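Local coordinates for protein phosphoribosyl-glycinamide (GAR) synthetase (Cryptococcus neoformans var. grubii serotype A, PDB 7LVO) that makes glycinamide ribonucleotide from phosphoribosylamine, glycine and ATP in de novo purine synthesis, as the N-terminal half of a bifunctional GAR/AIR synthetase, at residues S39-G44 and R64-P69; H156-A161 and K295-P300; M345-E350 and G372-Y377. All blocks are in the same frame, centred on the assembly; numbering follows the deposited sequence.

Contact 1 of 3, residues S39-G44 and R64-P69; sequences SILLLG and RIVVCP
Ser-39 meets Arg-64 at the start of two neighbouring parallel strands, whose axes come within 4.6 Å of each other at 17°. Its OG lies 3.5 Å from CB and equally near CD of Arg-64; the arginine chain runs on extended past the serine, and its guanidinium group forms a salt bridge with Glu-104. Ile-40 then makes the first pair of ladder bonds, its N donating to Arg-64 O and its O accepting from Val-66 N at 2.9 Å. On the face that turns to helix 47-56, CD1 of Ile-65 folds back to 3.8 Å from CB of Ile-40, and Leu-56 of that helix touches both isoleucines. Leu-41 points to the other face. With CG anti to the backbone N (chi1 173°), it brings CD1 to 3.5 Å from CG1 of Val-66, the two side chains crossing obliquely, while Ile-97 and Trp-100 of helix 95-104 close over this face. Leu-42 resumes the ladder, bonding to Val-66 O and Cys-68 N; its CB lies 4.2 Å from Val-67 CG1, and Ala-53 and Leu-56 touch its side chain. Leu-43 shares the face of Leu-41, alongside Cys-68. Last, Gly-44 N donates to Cys-68 O; the chain turns a corner at Cys-68, and Pro-69, after a cis peptide bond, brings CD to 3.3 Å from Gly-44 O. This is the right-handed beta-alpha-beta beginning of a Rossmann-like N domain. Five backbone bonds pair the facing polar atoms, so aliphatic side chains can fill both faces along mid-strand, leaving the polar Ser-39 and Arg-64 at the start.

Contact 2 of 3, residues H156-A161 and K295-P300; sequences HNIPTA and KDVLEP
Ile-158 and Val-297 set their side chains at about a right angle, the CG2 methyl of Ile-158 resting 4.2 Å from CG2 of the valine and as near its CG1. In Ile-158, chi1 of -62° sets CG1 beside the backbone N and CG2 anti to it; that methyl faces the valine while CG1 is left to approach the ring of Pro-300, 4.4 Å from its CB. Pro-159 comes to the same valine at a slant: its CG is 4.0 Å from Val-297 CG2, and its CD lies 3.6 Å from Asp-296 O. That carbonyl also accepts from a water, which donates to Asn-157 O at 2.8 Å as well, bridging the two backbones beside the apolar patch. The carboxylate of Asp-296 turns instead to Arg-292. Asn-157, at positive phi, is the C-prime residue of the Schellman motif that ends helix 146-155. Within the ATP-grasp domain, the chain leaving this helix thus lies against a wide, pi-type turn of helix 287-307 and against Pro-300 just after it, where the helix is kinked because the proline N has no bond to the turn before. Val-329 of strand 326-333 touches both Ile-158 and Val-297, and Thr-318 and Phe-320 of strand 315-323 pack on the valine.

Contact 3 of 3, residues M345-E350 and G372-Y377; sequences MLLLDE and GYKQGY
Leu-347 and the backbone of Lys-374 hold the close-packed side of this contact, where the lysine N donates to Leu-347 O at 2.8 Å. CA of Tyr-373 adds a CA-H...O contact to that oxygen at 3.2 Å, and the same oxygen lies near the plane of the Tyr-373 ring, at its edge. Beside it, Leu-348 and the tyrosine run side by side in the same direction, with CD2 of the leucine 3.7 Å from CE1. CD2 of Leu-347 reaches the backbone of Tyr-377, 3.8 Å from its C. Asp-349 also packs closely, its carboxylate set against Gly-372 and bonded to Thr-352 OG1, which Gly-372 N also binds; the bond from Asp-349 N to Gly-372 O, at 3.4 Å, is weak. The loose, open side belongs to Glu-350 and the side chain of Lys-374. The lysine's aliphatic part lies along the backbone of Leu-346 and Leu-347, CD 3.3 Å from Leu-346 O. Its bend at chi3 (-86°) turns the amine toward Ser-434 OG; Glu-350 OE2 remains 5.9 Å from NZ, too far to pair. A single backbone bridge therefore joins the loops flanking helix 354-362, its main polar bond flanked by carbon of Tyr-373 and Lys-374. Asp-349 OD1 and Lys-374 NZ, by contrast, each bond to a hydroxyl outside the contact, Thr-352 and Ser-434.

In the fold
The three contacts follow one another along the chain without touching. Contact 1 belongs to the parallel sheet of the N domain and contact 2 to the ATP-grasp domain, on opposite sides of the chain's centre, their centres 34 Å apart. Contact 3 comes within about 10 Å of each of the others, nearest atom to nearest atom. Helix 47-56 packs on one face of contact 1 and touches contact 3 through Lys-55 and, by way of Met-345, Ala-51 and Leu-52. Contact 2 lies nearest the predicted binding residues: side chain to side chain, Pro-159 is about 8 Å from Leu-236 (ATP) and Val-297 about 11 Å from Glu-331 (magnesium). In contact 3, Leu-347 is about 12 Å from Ser-242 (ATP); contact 1 is remote from such sites.

Contact 1 of 3, residues S39-G44 and R64-P69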
ATOM      1  N   SER A  39      10.533  10.885 -18.163  1.00 31.13           N
ATOM      2  CA  SER A  39      10.827   9.470 -17.984  1.00 32.81           C
ATOM      3  C   SER A  39      10.655   9.153 -16.506  1.00 33.93           C
ATOM      4  O   SER A  39      11.323   9.758 -15.663  1.00 23.67           O
ATOM      5  CB  SER A  39      12.247   9.135 -18.445  1.00 28.53           C
ATOM      6  OG  SER A  39      12.383   9.348 -19.835  1.00 29.65           O
ATOM      7  N   ILE A  40       9.751   8.222 -16.197  1.00 33.89           N
ATOM      8  CA  ILE A  40       9.436   7.836 -14.827  1.00 23.82           C
ATOM      9  C   ILE A  40       9.830   6.381 -14.623  1.00 24.45           C
ATOM     10  O   ILE A  40       9.581   5.531 -15.483  1.00 25.03           O
ATOM     11  CB  ILE A  40       7.938   8.042 -14.512  1.00 23.61           C
ATOM     12  CG1 ILE A  40       7.583   9.529 -14.567  1.00 34.47           C
ATOM     13  CG2 ILE A  40       7.600   7.460 -13.147  1.00 26.81           C
ATOM     14  CD1 ILE A  40       6.092   9.807 -14.512  1.00 28.39           C
ATOM     15  N   LEU A  41      10.442   6.097 -13.484  1.00 28.72           N
ATOM     16  CA  LEU A  41      10.905   4.759 -13.135  1.00 25.02           C
ATOM     17  C   LEU A  41      10.072   4.238 -11.975  1.00 26.04           C
ATOM     18  O   LEU A  41      10.098   4.817 -10.876  1.00 26.62           O
ATOM     19  CB  LEU A  41      12.385   4.779 -12.762  1.00 29.76           C
ATOM     20  CG  LEU A  41      12.981   3.482 -12.225  1.00 25.84           C
ATOM     21  CD1 LEU A  41      12.959   2.387 -13.283  1.00 29.99           C
ATOM     22  CD2 LEU A  41      14.399   3.730 -11.732  1.00 26.84           C
ATOM     23  N   LEU A  42       9.333   3.155 -12.223  1.00 21.64           N
ATOM     24  CA  LEU A  42       8.543   2.492 -11.195  1.00 19.90           C
ATOM     25  C   LEU A  42       9.319   1.295 -10.667  1.00 21.32           C
ATOM     26  O   LEU A  42       9.722   0.424 -11.449  1.00 26.51           O
ATOM     27  CB  LEU A  42       7.191   2.042 -11.749  1.00 22.37           C
ATOM     28  CG  LEU A  42       6.295   3.114 -12.343  1.00 19.06           C
ATOM     29  CD1 LEU A  42       4.938   2.525 -12.705  1.00 24.38           C
ATOM     30  CD2 LEU A  42       6.118   4.285 -11.387  1.00 35.17           C
ATOM     31  N   LEU A  43       9.528   1.253  -9.353  1.00 20.79           N
ATOM     32  CA  LEU A  43      10.144   0.110  -8.692  1.00 23.53           C
ATOM     33  C   LEU A  43       9.036  -0.797  -8.154  1.00 29.16           C
ATOM     34  O   LEU A  43       8.181  -0.349  -7.381  1.00 21.73           O
ATOM     35  CB  LEU A  43      11.062   0.551  -7.563  1.00 19.99           C
ATOM     36  CG  LEU A  43      12.112   1.619  -7.876  1.00 27.04           C
ATOM     37  CD1 LEU A  43      13.010   1.819  -6.656  1.00 26.51           C
ATOM     38  CD2 LEU A  43      12.937   1.274  -9.091  1.00 24.41           C
ATOM     39  N   GLY A  44       9.051  -2.060  -8.563  1.00 23.24           N
ATOM     40  CA  GLY A  44       8.063  -3.014  -8.090  1.00 24.45           C
ATOM     41  C   GLY A  44       7.514  -3.887  -9.198  1.00 24.42           C
ATOM     42  O   GLY A  44       7.871  -3.714 -10.367  1.00 25.69           O
ATOM     43  N   ARG A  64       7.933   8.218 -21.261  1.00 38.75           N
ATOM     44  CA  ARG A  64       8.583   6.942 -20.986  1.00 36.87           C
ATOM     45  C   ARG A  64       8.227   6.491 -19.579  1.00 32.68           C
ATOM     46  O   ARG A  64       8.357   7.264 -18.623  1.00 26.46           O
ATOM     47  CB  ARG A  64      10.105   7.067 -21.139  1.00 32.74           C
ATOM     48  CG  ARG A  64      10.873   5.774 -20.963  1.00 43.04           C
ATOM     49  CD  ARG A  64      12.376   6.033 -21.037  1.00 46.07           C
ATOM     50  NE  ARG A  64      13.158   4.801 -20.987  1.00 52.25           N
ATOM     51  CZ  ARG A  64      14.479   4.759 -20.868  1.00 50.35           C
ATOM     52  NH1 ARG A  64      15.196   5.865 -20.766  1.00 42.67           N
ATOM     53  NH2 ARG A  64      15.094   3.579 -20.848  1.00 50.17           N
ATOM     54  N   ILE A  65       7.771   5.245 -19.464  1.00 28.75           N
ATOM     55  CA  ILE A  65       7.474   4.614 -18.181  1.00 28.95           C
ATOM     56  C   ILE A  65       8.286   3.328 -18.106  1.00 24.72           C
ATOM     57  O   ILE A  65       8.188   2.477 -18.997  1.00 29.15           O
ATOM     58  CB  ILE A  65       5.976   4.316 -18.025  1.00 25.30           C
ATOM     59  CG1 ILE A  65       5.175   5.601 -17.837  1.00 30.90           C
ATOM     60  CG2 ILE A  65       5.739   3.371 -16.856  1.00 30.13           C
ATOM     61  CD1 ILE A  65       5.246   6.169 -16.439  1.00 38.97           C
ATOM     62  N   VAL A  66       9.093   3.194 -17.059  1.00 25.24           N
ATOM     63  CA  VAL A  66       9.936   2.025 -16.856  1.00 27.81           C
ATOM     64  C   VAL A  66       9.490   1.348 -15.567  1.00 29.19           C
ATOM     65  O   VAL A  66       9.449   1.982 -14.506  1.00 20.96           O
ATOM     66  CB  VAL A  66      11.425   2.395 -16.795  1.00 26.94           C
ATOM     67  CG1 VAL A  66      12.259   1.166 -16.510  1.00 28.37           C
ATOM     68  CG2 VAL A  66      11.861   3.059 -18.087  1.00 37.16           C
ATOM     69  N   VAL A  67       9.160   0.063 -15.661  1.00 24.66           N
ATOM     70  CA  VAL A  67       8.699  -0.724 -14.524  1.00 19.99           C
ATOM     71  C   VAL A  67       9.788  -1.737 -14.215  1.00 23.66           C
ATOM     72  O   VAL A  67      10.028  -2.662 -15.003  1.00 25.04           O
ATOM     73  CB  VAL A  67       7.357  -1.414 -14.804  1.00 19.10           C
ATOM     74  CG1 VAL A  67       6.678  -1.783 -13.516  1.00 21.72           C
ATOM     75  CG2 VAL A  67       6.469  -0.523 -15.668  1.00 20.93           C
ATOM     76  N   CYS A  68      10.443  -1.569 -13.069  1.00 20.44           N
ATOM     77  CA  CYS A  68      11.553  -2.425 -12.669  1.00 25.38           C
ATOM     78  C   CYS A  68      11.169  -3.235 -11.441  1.00 21.75           C
ATOM     79  O   CYS A  68      11.049  -2.666 -10.349  1.00 22.98           O
ATOM     80  CB  CYS A  68      12.795  -1.577 -12.378  1.00 32.92           C
ATOM     81  SG  CYS A  68      14.239  -2.542 -11.873  1.00 27.47           S
ATOM     82  N   PRO A  69      10.972  -4.559 -11.551  1.00 22.90           N
ATOM     83  CA  PRO A  69      11.067  -5.366 -12.774  1.00 20.78           C
ATOM     84  C   PRO A  69       9.772  -5.403 -13.583  1.00 25.64           C
ATOM     85  O   PRO A  69       9.779  -5.853 -14.725  1.00 23.48           O
ATOM     86  CB  PRO A  69      11.411  -6.766 -12.237  1.00 28.78           C
ATOM     87  CG  PRO A  69      10.730  -6.812 -10.897  1.00 24.50           C
ATOM     88  CD  PRO A  69      10.729  -5.391 -10.354  1.00 25.59           C
TER

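Contact 2 of 3, residues H156-A161 and K295-P300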
ATOM      1  N   HIS A 156       2.284  13.223  19.656  1.00 27.30           N
ATOM      2  CA  HIS A 156       1.473  14.220  18.970  1.00 33.54           C
ATOM      3  C   HIS A 156      -0.021  14.045  19.223  1.00 28.00           C
ATOM      4  O   HIS A 156      -0.834  14.633  18.508  1.00 26.76           O
ATOM      5  CB  HIS A 156       1.760  14.174  17.468  1.00 28.65           C
ATOM      6  CG  HIS A 156       3.168  14.531  17.112  1.00 22.99           C
ATOM      7  ND1 HIS A 156       3.652  15.816  17.200  1.00 27.65           N
ATOM      8  CD2 HIS A 156       4.197  13.771  16.667  1.00 25.42           C
ATOM      9  CE1 HIS A 156       4.918  15.838  16.825  1.00 31.62           C
ATOM     10  NE2 HIS A 156       5.273  14.610  16.494  1.00 31.27           N
ATOM     11  N   ASN A 157      -0.398  13.245  20.219  1.00 29.94           N
ATOM     12  CA  ASN A 157      -1.800  13.063  20.595  1.00 33.62           C
ATOM     13  C   ASN A 157      -2.629  12.542  19.425  1.00 31.12           C
ATOM     14  O   ASN A 157      -3.764  12.964  19.206  1.00 27.21           O
ATOM     15  CB  ASN A 157      -2.391  14.365  21.141  1.00 34.83           C
ATOM     16  CG  ASN A 157      -1.935  14.665  22.554  1.00 46.24           C
ATOM     17  OD1 ASN A 157      -1.766  13.755  23.369  1.00 45.67           O
ATOM     18  ND2 ASN A 157      -1.737  15.946  22.854  1.00 48.17           N
ATOM     19  N   ILE A 158      -2.055  11.612  18.669  1.00 30.63           N
ATOM     20  CA  ILE A 158      -2.740  10.976  17.547  1.00 24.68           C
ATOM     21  C   ILE A 158      -3.445   9.729  18.074  1.00 26.25           C
ATOM     22  O   ILE A 158      -2.775   8.848  18.636  1.00 24.98           O
ATOM     23  CB  ILE A 158      -1.753  10.630  16.424  1.00 34.54           C
ATOM     24  CG1 ILE A 158      -1.117  11.926  15.881  1.00 30.21           C
ATOM     25  CG2 ILE A 158      -2.446   9.866  15.330  1.00 23.70           C
ATOM     26  CD1 ILE A 158       0.147  11.722  15.069  1.00 29.09           C
ATOM     27  N   PRO A 159      -4.763   9.613  17.919  1.00 23.79           N
ATOM     28  CA  PRO A 159      -5.482   8.501  18.560  1.00 23.57           C
ATOM     29  C   PRO A 159      -5.042   7.141  18.033  1.00 31.72           C
ATOM     30  O   PRO A 159      -5.075   6.874  16.826  1.00 22.71           O
ATOM     31  CB  PRO A 159      -6.954   8.788  18.230  1.00 35.95           C
ATOM     32  CG  PRO A 159      -6.920   9.679  17.032  1.00 33.22           C
ATOM     33  CD  PRO A 159      -5.670  10.511  17.179  1.00 24.39           C
ATOM     34  N   THR A 160      -4.636   6.275  18.958  1.00 28.07           N
ATOM     35  CA  THR A 160      -4.187   4.931  18.623  1.00 31.45           C
ATOM     36  C   THR A 160      -4.374   4.051  19.853  1.00 29.70           C
ATOM     37  O   THR A 160      -4.684   4.530  20.943  1.00 29.09           O
ATOM     38  CB  THR A 160      -2.729   4.927  18.152  1.00 31.38           C
ATOM     39  OG1 THR A 160      -2.377   3.627  17.658  1.00 32.00           O
ATOM     40  CG2 THR A 160      -1.798   5.294  19.300  1.00 33.28           C
ATOM     41  N   ALA A 161      -4.175   2.750  19.664  1.00 32.09           N
ATOM     42  CA  ALA A 161      -4.356   1.806  20.762  1.00 31.33           C
ATOM     43  C   ALA A 161      -3.248   1.963  21.800  1.00 34.15           C
ATOM     44  O   ALA A 161      -2.082   2.199  21.462  1.00 29.88           O
ATOM     45  CB  ALA A 161      -4.372   0.374  20.230  1.00 36.57           C
ATOM     46  N   LYS A 295      -8.694  15.748  10.369  1.00 25.21           N
ATOM     47  CA  LYS A 295      -8.339  16.776  11.343  1.00 35.05           C
ATOM     48  C   LYS A 295      -7.580  16.217  12.541  1.00 27.66           C
ATOM     49  O   LYS A 295      -6.763  16.927  13.132  1.00 26.75           O
ATOM     50  CB  LYS A 295      -9.598  17.495  11.835  1.00 32.98           C
ATOM     51  CG  LYS A 295     -10.278  18.368  10.790  1.00 51.22           C
ATOM     52  CD  LYS A 295      -9.342  19.457  10.278  1.00 50.28           C
ATOM     53  CE  LYS A 295     -10.112  20.587   9.616  1.00 54.56           C
ATOM     54  NZ  LYS A 295     -10.909  21.364  10.608  1.00 71.42           N
ATOM     55  N   ASP A 296      -7.839  14.971  12.923  1.00 25.66           N
ATOM     56  CA  ASP A 296      -7.254  14.403  14.126  1.00 29.61           C
ATOM     57  C   ASP A 296      -6.046  13.516  13.863  1.00 25.02           C
ATOM     58  O   ASP A 296      -5.325  13.193  14.816  1.00 26.05           O
ATOM     59  CB  ASP A 296      -8.309  13.589  14.888  1.00 40.17           C
ATOM     60  CG  ASP A 296      -9.539  14.408  15.233  1.00 45.96           C
ATOM     61  OD1 ASP A 296      -9.538  15.629  14.956  1.00 39.18           O
ATOM     62  OD2 ASP A 296     -10.505  13.831  15.773  1.00 48.82           O
ATOM     63  N   VAL A 297      -5.809  13.111  12.613  1.00 27.33           N
ATOM     64  CA  VAL A 297      -4.713  12.195  12.310  1.00 25.59           C
ATOM     65  C   VAL A 297      -3.843  12.735  11.182  1.00 26.22           C
ATOM     66  O   VAL A 297      -2.651  12.998  11.373  1.00 26.98           O
ATOM     67  CB  VAL A 297      -5.259  10.796  11.950  1.00 25.51           C
ATOM     68  CG1 VAL A 297      -4.140   9.879  11.489  1.00 22.46           C
ATOM     69  CG2 VAL A 297      -6.003  10.195  13.137  1.00 27.55           C
ATOM     70  N   LEU A 298      -4.425  12.890   9.992  1.00 29.16           N
ATOM     71  CA  LEU A 298      -3.624  13.210   8.811  1.00 27.37           C
ATOM     72  C   LEU A 298      -2.882  14.531   8.979  1.00 21.29           C
ATOM     73  O   LEU A 298      -1.659  14.597   8.835  1.00 21.95           O
ATOM     74  CB  LEU A 298      -4.525  13.249   7.574  1.00 24.55           C
ATOM     75  CG  LEU A 298      -4.782  11.904   6.891  1.00 28.09           C
ATOM     76  CD1 LEU A 298      -5.332  10.884   7.867  1.00 28.07           C
ATOM     77  CD2 LEU A 298      -5.731  12.091   5.708  1.00 36.30           C
ATOM     78  N   GLU A 299      -3.608  15.605   9.277  1.00 25.44           N
ATOM     79  CA  GLU A 299      -2.949  16.905   9.408  1.00 24.69           C
ATOM     80  C   GLU A 299      -2.028  16.945  10.618  1.00 26.35           C
ATOM     81  O   GLU A 299      -0.890  17.435  10.490  1.00 21.86           O
ATOM     82  CB  GLU A 299      -4.003  18.019   9.448  1.00 32.36           C
ATOM     83  CG  GLU A 299      -4.671  18.251   8.098  1.00 31.54           C
ATOM     84  CD  GLU A 299      -5.823  19.235   8.156  1.00 39.84           C
ATOM     85  OE1 GLU A 299      -6.238  19.610   9.273  1.00 41.64           O
ATOM     86  OE2 GLU A 299      -6.317  19.626   7.079  1.00 36.51           O
ATOM     87  N   PRO A 300      -2.429  16.474  11.800  1.00 25.73           N
ATOM     88  CA  PRO A 300      -1.453  16.376  12.899  1.00 31.59           C
ATOM     89  C   PRO A 300      -0.255  15.509  12.561  1.00 27.94           C
ATOM     90  O   PRO A 300       0.849  15.758  13.068  1.00 30.14           O
ATOM     91  CB  PRO A 300      -2.275  15.780  14.051  1.00 25.06           C
ATOM     92  CG  PRO A 300      -3.678  16.191  13.755  1.00 33.09           C
ATOM     93  CD  PRO A 300      -3.805  16.185  12.246  1.00 30.89           C
TER
HETATM   94  O   HOH W   1      -5.018  14.313  17.068  1.00 30.65           O

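Contact 3 of 3, residues M345-E350 and G372-Y377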
ATOM      1  N   MET A 345      -7.298   4.311  -8.539  1.00 20.80           N
ATOM      2  CA  MET A 345      -6.867   4.871  -9.814  1.00 19.81           C
ATOM      3  C   MET A 345      -8.044   5.029 -10.771  1.00 23.90           C
ATOM      4  O   MET A 345      -8.027   5.907 -11.643  1.00 30.09           O
ATOM      5  CB  MET A 345      -5.795   3.993 -10.448  1.00 18.56           C
ATOM      6  CG  MET A 345      -4.439   4.018  -9.734  1.00 24.99           C
ATOM      7  SD  MET A 345      -3.658   5.643  -9.724  1.00 25.81           S
ATOM      8  CE  MET A 345      -4.116   6.239  -8.105  1.00 21.82           C
ATOM      9  N   LEU A 346      -9.065   4.184 -10.635  1.00 25.65           N
ATOM     10  CA  LEU A 346     -10.244   4.278 -11.488  1.00 32.39           C
ATOM     11  C   LEU A 346     -11.203   5.382 -11.065  1.00 23.32           C
ATOM     12  O   LEU A 346     -12.188   5.618 -11.769  1.00 35.36           O
ATOM     13  CB  LEU A 346     -10.979   2.940 -11.508  1.00 23.63           C
ATOM     14  CG  LEU A 346     -10.440   1.893 -12.471  1.00 30.40           C
ATOM     15  CD1 LEU A 346      -8.933   1.764 -12.373  1.00 33.90           C
ATOM     16  CD2 LEU A 346     -11.111   0.552 -12.221  1.00 34.67           C
ATOM     17  N   LEU A 347     -10.946   6.059  -9.947  1.00 30.48           N
ATOM     18  CA  LEU A 347     -11.782   7.165  -9.498  1.00 25.83           C
ATOM     19  C   LEU A 347     -11.164   8.528  -9.785  1.00 36.40           C
ATOM     20  O   LEU A 347     -11.806   9.550  -9.526  1.00 38.68           O
ATOM     21  CB  LEU A 347     -12.076   7.043  -8.000  1.00 25.37           C
ATOM     22  CG  LEU A 347     -12.967   5.876  -7.578  1.00 32.06           C
ATOM     23  CD1 LEU A 347     -13.183   5.896  -6.066  1.00 34.78           C
ATOM     24  CD2 LEU A 347     -14.299   5.901  -8.299  1.00 34.75           C
ATOM     25  N   LEU A 348      -9.939   8.573 -10.306  1.00 35.63           N
ATOM     26  CA  LEU A 348      -9.356   9.839 -10.731  1.00 31.14           C
ATOM     27  C   LEU A 348     -10.089  10.343 -11.967  1.00 34.71           C
ATOM     28  O   LEU A 348     -10.180   9.633 -12.969  1.00 35.91           O
ATOM     29  CB  LEU A 348      -7.872   9.664 -11.020  1.00 36.54           C
ATOM     30  CG  LEU A 348      -6.952   9.458  -9.814  1.00 34.43           C
ATOM     31  CD1 LEU A 348      -5.547   9.069 -10.271  1.00 33.98           C
ATOM     32  CD2 LEU A 348      -6.903  10.707  -8.961  1.00 33.39           C
ATOM     33  N   ASP A 349     -10.618  11.564 -11.904  1.00 45.17           N
ATOM     34  CA  ASP A 349     -11.316  12.114 -13.057  1.00 43.39           C
ATOM     35  C   ASP A 349     -10.354  12.266 -14.236  1.00 46.46           C
ATOM     36  O   ASP A 349      -9.133  12.375 -14.076  1.00 35.15           O
ATOM     37  CB  ASP A 349     -11.961  13.460 -12.719  1.00 46.72           C
ATOM     38  CG  ASP A 349     -10.946  14.525 -12.324  1.00 44.12           C
ATOM     39  OD1 ASP A 349     -10.001  14.782 -13.096  1.00 49.17           O
ATOM     40  OD2 ASP A 349     -11.106  15.122 -11.243  1.00 48.75           O
ATOM     41  N   GLU A 350     -10.924  12.267 -15.440  1.00 52.32           N
ATOM     42  CA  GLU A 350     -10.107  12.367 -16.645  1.00 54.26           C
ATOM     43  C   GLU A 350      -9.435  13.724 -16.795  1.00 44.36           C
ATOM     44  O   GLU A 350      -8.649  13.907 -17.727  1.00 41.00           O
ATOM     45  CB  GLU A 350     -10.958  12.059 -17.879  1.00 61.79           C
ATOM     46  CG  GLU A 350     -11.563  10.663 -17.870  1.00 53.71           C
ATOM     47  CD  GLU A 350     -10.521   9.570 -17.712  1.00 70.13           C
ATOM     48  OE1 GLU A 350      -9.315   9.862 -17.854  1.00 69.49           O
ATOM     49  OE2 GLU A 350     -10.907   8.414 -17.444  1.00 71.33           O
ATOM     50  N   GLY A 372      -9.003  15.953  -8.788  1.00 43.98           N
ATOM     51  CA  GLY A 372     -10.374  15.656  -8.440  1.00 40.66           C
ATOM     52  C   GLY A 372     -10.671  14.176  -8.607  1.00 40.43           C
ATOM     53  O   GLY A 372      -9.858  13.409  -9.133  1.00 36.78           O
ATOM     54  N   TYR A 373     -11.861  13.789  -8.151  1.00 33.41           N
ATOM     55  CA  TYR A 373     -12.311  12.404  -8.210  1.00 41.78           C
ATOM     56  C   TYR A 373     -13.707  12.342  -8.810  1.00 39.80           C
ATOM     57  O   TYR A 373     -14.580  13.146  -8.461  1.00 39.26           O
ATOM     58  CB  TYR A 373     -12.303  11.765  -6.817  1.00 32.66           C
ATOM     59  CG  TYR A 373     -10.996  11.951  -6.080  1.00 30.79           C
ATOM     60  CD1 TYR A 373      -9.865  11.223  -6.433  1.00 35.08           C
ATOM     61  CD2 TYR A 373     -10.892  12.848  -5.030  1.00 28.05           C
ATOM     62  CE1 TYR A 373      -8.669  11.395  -5.765  1.00 33.57           C
ATOM     63  CE2 TYR A 373      -9.702  13.026  -4.357  1.00 33.79           C
ATOM     64  CZ  TYR A 373      -8.595  12.301  -4.730  1.00 28.17           C
ATOM     65  OH  TYR A 373      -7.414  12.475  -4.051  1.00 30.33           O
ATOM     66  N   LYS A 374     -13.912  11.383  -9.708  1.00 34.84           N
ATOM     67  CA  LYS A 374     -15.197  11.230 -10.372  1.00 38.85           C
ATOM     68  C   LYS A 374     -16.255  10.721  -9.396  1.00 39.60           C
ATOM     69  O   LYS A 374     -15.961  10.288  -8.278  1.00 42.38           O
ATOM     70  CB  LYS A 374     -15.079  10.274 -11.557  1.00 39.62           C
ATOM     71  CG  LYS A 374     -14.566   8.897 -11.192  1.00 41.17           C
ATOM     72  CD  LYS A 374     -14.311   8.035 -12.432  1.00 39.02           C
ATOM     73  CE  LYS A 374     -15.577   7.313 -12.888  1.00 45.57           C
ATOM     74  NZ  LYS A 374     -15.305   6.392 -14.027  1.00 40.18           N
ATOM     75  N   GLN A 375     -17.509  10.785  -9.831  1.00 42.04           N
ATOM     76  CA  GLN A 375     -18.614  10.277  -9.031  1.00 48.56           C
ATOM     77  C   GLN A 375     -18.759   8.771  -9.230  1.00 43.13           C
ATOM     78  O   GLN A 375     -18.347   8.208 -10.249  1.00 49.14           O
ATOM     79  CB  GLN A 375     -19.913  10.986  -9.398  1.00 43.86           C
ATOM     80  CG  GLN A 375     -19.841  12.504  -9.283  1.00 54.77           C
ATOM     81  CD  GLN A 375     -21.164  13.179  -9.585  1.00 74.37           C
ATOM     82  OE1 GLN A 375     -22.226  12.706  -9.175  1.00 71.09           O
ATOM     83  NE2 GLN A 375     -21.109  14.290 -10.312  1.00 69.83           N
ATOM     84  N   GLY A 376     -19.346   8.121  -8.236  1.00 38.81           N
ATOM     85  CA  GLY A 376     -19.514   6.688  -8.253  1.00 37.21           C
ATOM     86  C   GLY A 376     -18.522   5.967  -7.360  1.00 30.78           C
ATOM     87  O   GLY A 376     -17.898   6.541  -6.468  1.00 28.79           O
ATOM     88  N   TYR A 377     -18.367   4.673  -7.631  1.00 31.65           N
ATOM     89  CA  TYR A 377     -17.555   3.791  -6.808  1.00 29.29           C
ATOM     90  C   TYR A 377     -16.608   2.992  -7.689  1.00 28.31           C
ATOM     91  O   TYR A 377     -16.774   2.924  -8.905  1.00 29.93           O
ATOM     92  CB  TYR A 377     -18.436   2.830  -5.983  1.00 30.57           C
ATOM     93  CG  TYR A 377     -19.413   3.532  -5.065  1.00 31.22           C
ATOM     94  CD1 TYR A 377     -20.599   4.057  -5.555  1.00 30.88           C
ATOM     95  CD2 TYR A 377     -19.147   3.668  -3.710  1.00 28.31           C
ATOM     96  CE1 TYR A 377     -21.496   4.700  -4.715  1.00 34.93           C
ATOM     97  CE2 TYR A 377     -20.027   4.309  -2.868  1.00 29.96           C
ATOM     98  CZ  TYR A 377     -21.201   4.824  -3.374  1.00 29.86           C
ATOM     99  OH  TYR A 377     -22.087   5.465  -2.537  1.00 49.17           O
TER